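Local coordinates for protein carbohydrate kinase, FGGY (Novosphingobium aromaticivorans, PDB 3H6E) that probably acts as a carbohydrate kinase of the FGGY family, transferring a phosphoryl group to a sugar substrate, at residues T8-V20 / L48-L61. Residues are numbered along the deposited sequence; the frame is centred on the assembly and turned at random.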
loop_
_atom_site.group_PDB
_atom_site.type_symbol
_atom_site.label_atom_id
_atom_site.label_comp_id
_atom_site.label_asym_id
_atom_site.label_seq_id
_atom_site.Cartn_x
_atom_site.Cartn_y
_atom_site.Cartn_z
ATOM N N THR A 8 16.021 1.780 18.677
ATOM C CA THR A 8 15.446 2.170 17.394
ATOM C C THR A 8 13.983 2.598 17.514
ATOM O O THR A 8 13.244 2.104 18.368
ATOM C CB THR A 8 15.562 1.038 16.372
ATOM O OG1 THR A 8 15.056 -0.170 16.951
ATOM C CG2 THR A 8 17.018 0.832 15.981
ATOM N N ILE A 9 13.574 3.528 16.657
ATOM C CA ILE A 9 12.227 4.081 16.710
ATOM C C ILE A 9 11.640 4.287 15.317
ATOM O O ILE A 9 12.253 4.917 14.453
ATOM C CB ILE A 9 12.203 5.426 17.458
ATOM C CG1 ILE A 9 12.656 5.238 18.909
ATOM C CG2 ILE A 9 10.812 6.042 17.394
ATOM C CD1 ILE A 9 12.973 6.537 19.637
ATOM N N VAL A 10 10.443 3.750 15.105
ATOM C CA VAL A 10 9.759 3.908 13.833
ATOM C C VAL A 10 8.565 4.846 13.974
ATOM O O VAL A 10 7.716 4.657 14.843
ATOM C CB VAL A 10 9.261 2.557 13.293
ATOM C CG1 VAL A 10 8.717 2.725 11.885
ATOM C CG2 VAL A 10 10.383 1.521 13.324
ATOM N N ILE A 11 8.510 5.864 13.122
ATOM C CA ILE A 11 7.359 6.759 13.080
ATOM C C ILE A 11 6.519 6.466 11.842
ATOM O O ILE A 11 6.957 6.701 10.717
ATOM C CB ILE A 11 7.782 8.237 13.097
ATOM C CG1 ILE A 11 9.164 8.398 12.468
ATOM C CG2 ILE A 11 7.813 8.763 14.516
ATOM C CD1 ILE A 11 9.835 9.715 12.801
ATOM N N ASP A 12 5.320 5.935 12.057
ATOM C CA ASP A 12 4.447 5.549 10.956
ATOM C C ASP A 12 3.229 6.453 10.888
ATOM O O ASP A 12 2.187 6.159 11.471
ATOM C CB ASP A 12 4.008 4.092 11.096
ATOM C CG ASP A 12 3.352 3.561 9.838
ATOM O OD1 ASP A 12 2.855 4.378 9.036
ATOM O OD2 ASP A 12 3.336 2.327 9.649
ATOM N N LEU A 13 3.372 7.551 10.158
ATOM C CA LEU A 13 2.311 8.535 10.043
ATOM C C LEU A 13 1.420 8.237 8.839
ATOM O O LEU A 13 1.475 8.916 7.813
ATOM C CB LEU A 13 2.933 9.927 9.970
ATOM C CG LEU A 13 3.922 10.062 11.135
ATOM C CD1 LEU A 13 5.045 11.033 10.837
ATOM C CD2 LEU A 13 3.204 10.429 12.427
ATOM N N GLY A 14 0.601 7.200 8.981
ATOM C CA GLY A 14 -0.289 6.773 7.921
ATOM C C GLY A 14 -1.467 7.710 7.741
ATOM O O GLY A 14 -1.503 8.802 8.311
ATOM N N LYS A 15 -2.441 7.273 6.953
ATOM C CA LYS A 15 -3.565 8.131 6.608
ATOM C C LYS A 15 -4.625 8.192 7.705
ATOM O O LYS A 15 -5.160 9.262 7.993
ATOM C CB LYS A 15 -4.187 7.705 5.277
ATOM C CG LYS A 15 -5.112 8.751 4.676
ATOM C CD LYS A 15 -4.519 10.149 4.812
ATOM C CE LYS A 15 -5.261 11.159 3.947
ATOM N NZ LYS A 15 -6.732 11.136 4.185
ATOM N N THR A 16 -4.925 7.051 8.316
ATOM C CA THR A 16 -5.943 7.005 9.361
ATOM C C THR A 16 -5.335 6.850 10.758
ATOM O O THR A 16 -5.924 7.282 11.751
ATOM C CB THR A 16 -6.981 5.886 9.108
ATOM O OG1 THR A 16 -6.388 4.604 9.347
ATOM C CG2 THR A 16 -7.490 5.946 7.675
ATOM N N LEU A 17 -4.159 6.237 10.834
ATOM C CA LEU A 17 -3.495 6.039 12.119
ATOM C C LEU A 17 -2.028 6.439 12.076
ATOM O O LEU A 17 -1.299 6.066 11.158
ATOM C CB LEU A 17 -3.621 4.584 12.582
ATOM C CG LEU A 17 -5.004 4.120 13.045
ATOM C CD1 LEU A 17 -4.970 2.656 13.461
ATOM C CD2 LEU A 17 -5.512 4.991 14.184
ATOM N N SER A 18 -1.606 7.205 13.076
ATOM C CA SER A 18 -0.196 7.524 13.257
ATOM C C SER A 18 0.360 6.759 14.456
ATOM O O SER A 18 -0.165 6.851 15.565
ATOM C CB SER A 18 0.011 9.032 13.424
ATOM O OG SER A 18 -0.860 9.570 14.400
ATOM N N LYS A 19 1.418 5.991 14.218
ATOM C CA LYS A 19 1.975 5.117 15.240
ATOM C C LYS A 19 3.460 5.381 15.452
ATOM O O LYS A 19 4.236 5.417 14.501
ATOM C CB LYS A 19 1.782 3.653 14.840
ATOM C CG LYS A 19 0.459 3.360 14.148
ATOM C CD LYS A 19 0.260 1.864 13.945
ATOM C CE LYS A 19 -1.174 1.542 13.536
ATOM N NZ LYS A 19 -1.449 0.075 13.538
ATOM N N VAL A 20 3.849 5.564 16.708
ATOM C CA VAL A 20 5.258 5.631 17.063
ATOM C C VAL A 20 5.615 4.381 17.856
ATOM O O VAL A 20 4.887 3.987 18.768
ATOM C CB VAL A 20 5.585 6.889 17.878
ATOM C CG1 VAL A 20 7.075 6.943 18.187
ATOM C CG2 VAL A 20 5.146 8.136 17.121
ATOM N N LEU A 48 -3.454 17.490 5.776
ATOM C CA LEU A 48 -2.733 16.682 6.749
ATOM C C LEU A 48 -2.276 17.621 7.857
ATOM O O LEU A 48 -1.738 18.695 7.583
ATOM C CB LEU A 48 -1.526 16.006 6.101
ATOM C CG LEU A 48 -1.722 14.615 5.492
ATOM C CD1 LEU A 48 -3.156 14.400 5.036
ATOM C CD2 LEU A 48 -0.741 14.398 4.347
ATOM N N ASP A 49 -2.503 17.234 9.106
ATOM C CA ASP A 49 -2.179 18.107 10.225
ATOM C C ASP A 49 -0.715 17.975 10.621
ATOM O O ASP A 49 -0.390 17.334 11.618
ATOM C CB ASP A 49 -3.080 17.812 11.423
ATOM C CG ASP A 49 -3.092 18.941 12.434
ATOM O OD1 ASP A 49 -2.205 19.821 12.355
ATOM O OD2 ASP A 49 -3.991 18.949 13.303
ATOM N N ALA A 50 0.160 18.594 9.836
ATOM C CA ALA A 50 1.600 18.510 10.056
ATOM C C ALA A 50 2.058 19.173 11.356
ATOM O O ALA A 50 2.726 18.538 12.171
ATOM C CB ALA A 50 2.361 19.088 8.860
ATOM N N PRO A 51 1.704 20.453 11.556
ATOM C CA PRO A 51 2.181 21.143 12.759
ATOM C C PRO A 51 1.835 20.353 14.014
ATOM O O PRO A 51 2.692 20.127 14.867
ATOM C CB PRO A 51 1.395 22.461 12.746
ATOM C CG PRO A 51 0.989 22.655 11.330
ATOM C CD PRO A 51 0.770 21.283 10.775
ATOM N N ASP A 52 0.583 19.922 14.102
ATOM C CA ASP A 52 0.068 19.274 15.297
ATOM C C ASP A 52 0.639 17.873 15.508
ATOM O O ASP A 52 0.922 17.475 16.637
ATOM C CB ASP A 52 -1.457 19.224 15.240
ATOM C CG ASP A 52 -2.067 18.701 16.515
ATOM O OD1 ASP A 52 -1.813 19.294 17.586
ATOM O OD2 ASP A 52 -2.810 17.703 16.440
ATOM N N THR A 53 0.799 17.121 14.426
ATOM C CA THR A 53 1.380 15.789 14.527
ATOM C C THR A 53 2.831 15.888 14.980
ATOM O O THR A 53 3.313 15.051 15.749
ATOM C CB THR A 53 1.304 15.026 13.196
ATOM O OG1 THR A 53 -0.061 14.686 12.924
ATOM C CG2 THR A 53 2.131 13.752 13.266
ATOM N N GLY A 54 3.517 16.922 14.502
ATOM C CA GLY A 54 4.881 17.190 14.913
ATOM C C GLY A 54 4.967 17.323 16.419
ATOM O O GLY A 54 5.928 16.872 17.040
ATOM N N ARG A 55 3.948 17.941 17.010
ATOM C CA ARG A 55 3.885 18.086 18.460
ATOM C C ARG A 55 3.683 16.738 19.147
ATOM O O ARG A 55 4.532 16.306 19.925
ATOM C CB ARG A 55 2.783 19.067 18.864
ATOM C CG ARG A 55 2.947 20.442 18.245
ATOM C CD ARG A 55 1.884 21.416 18.731
ATOM N NE ARG A 55 1.711 22.533 17.806
ATOM C CZ ARG A 55 0.652 22.689 17.019
ATOM N NH1 ARG A 55 -0.333 21.803 17.053
ATOM N NH2 ARG A 55 0.571 23.734 16.202
ATOM N N TRP A 56 2.567 16.076 18.856
ATOM C CA TRP A 56 2.278 14.781 19.468
ATOM C C TRP A 56 3.505 13.878 19.489
ATOM O O TRP A 56 3.766 13.192 20.478
ATOM C CB TRP A 56 1.137 14.065 18.741
ATOM C CG TRP A 56 0.983 12.621 19.152
ATOM C CD1 TRP A 56 0.476 12.155 20.334
ATOM C CD2 TRP A 56 1.341 11.459 18.387
ATOM N NE1 TRP A 56 0.494 10.781 20.350
ATOM C CE2 TRP A 56 1.019 10.329 19.168
ATOM C CE3 TRP A 56 1.899 11.265 17.118
ATOM C CZ2 TRP A 56 1.236 9.024 18.722
ATOM C CZ3 TRP A 56 2.115 9.967 16.677
ATOM C CH2 TRP A 56 1.784 8.865 17.477
ATOM N N LEU A 57 4.259 13.882 18.395
ATOM C CA LEU A 57 5.363 12.938 18.246
ATOM C C LEU A 57 6.674 13.438 18.859
ATOM O O LEU A 57 7.642 12.688 18.954
ATOM C CB LEU A 57 5.537 12.517 16.781
ATOM C CG LEU A 57 6.598 13.153 15.888
ATOM C CD1 LEU A 57 7.877 12.336 15.939
ATOM C CD2 LEU A 57 6.081 13.226 14.460
ATOM N N LEU A 58 6.703 14.699 19.280
ATOM C CA LEU A 58 7.808 15.187 20.099
ATOM C C LEU A 58 7.550 14.849 21.563
ATOM O O LEU A 58 8.484 14.709 22.352
ATOM C CB LEU A 58 8.028 16.690 19.914
ATOM C CG LEU A 58 8.963 17.069 18.764
ATOM C CD1 LEU A 58 9.226 18.565 18.744
ATOM C CD2 LEU A 58 10.271 16.295 18.854
ATOM N N ASP A 59 6.273 14.715 21.914
ATOM C CA ASP A 59 5.874 14.241 23.235
ATOM C C ASP A 59 6.285 12.789 23.405
ATOM O O ASP A 59 7.102 12.455 24.261
ATOM C CB ASP A 59 4.358 14.343 23.415
ATOM C CG ASP A 59 3.872 15.773 23.491
ATOM O OD1 ASP A 59 4.704 16.669 23.755
ATOM O OD2 ASP A 59 2.657 16.000 23.292
ATOM N N VAL A 60 5.706 11.927 22.578
ATOM C CA VAL A 60 5.941 10.492 22.669
ATOM C C VAL A 60 7.421 10.142 22.533
ATOM O O VAL A 60 7.899 9.196 23.159
ATOM C CB VAL A 60 5.100 9.716 21.628
ATOM C CG1 VAL A 60 5.235 10.351 20.262
ATOM C CG2 VAL A 60 5.500 8.251 21.589
ATOM N N LEU A 61 8.144 10.909 21.722
ATOM C CA LEU A 61 9.584 10.710 21.582
ATOM C C LEU A 61 10.301 10.975 22.900
ATOM O O LEU A 61 11.289 10.314 23.225
ATOM C CB LEU A 61 10.163 11.605 20.483
ATOM C CG LEU A 61 10.059 11.099 19.043
ATOM C CD1 LEU A 61 10.888 11.976 18.132
ATOM C CD2 LEU A 61 10.512 9.658 18.941
#
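Val20 and Trp56 bury the most surface in this contact (73 and 64 Å²); Val20 CG2 lies 3.5 Å from Trp56 CH2, oblique to the ring. Val20 CG2 is also 3.8 Å from Val60 CG1, the valines meeting tip to tip. The indole reaches the strand because Trp56 CG is anti to its backbone N (chi1 169°), bringing Trp56 CH2 to 3.4 Å from Ser18 O, while Leu13 CD2 sits at the ring edge. Ser18 OG is hydrogen-bonded to Arg35 O. Strands 9-13 and 17-20 form a β-hairpin, paired between Asp12 and Lys19, the first two strands of a mixed sheet ordered 3-2-1-4-6-5, consistent with the actin-like ATPase fold of FGGY kinases; helix 50-61 packs on one face, nearly aligned with strand 17-20 (28°) and nearly antiparallel to 9-13 (157°). Leu13 and Thr53 slide past each other in opposite directions, CD2 to CG2 at 3.6 Å. Ile11 and Leu57 cross at about a right angle (CG2 to CD1, 3.8 Å). Ile9 CG2 meets Leu61 CD2 obliquely at 3.9 Å. Trp156 touches Leu13, Thr53 and Leu57. Packing is looser at the hairpin turn, where partly exposed Lys15 crosses Leu48 roughly perpendicularly, closest at CE to CD1 (4.0 Å), and Lys15 NZ salt-bridges Asp95.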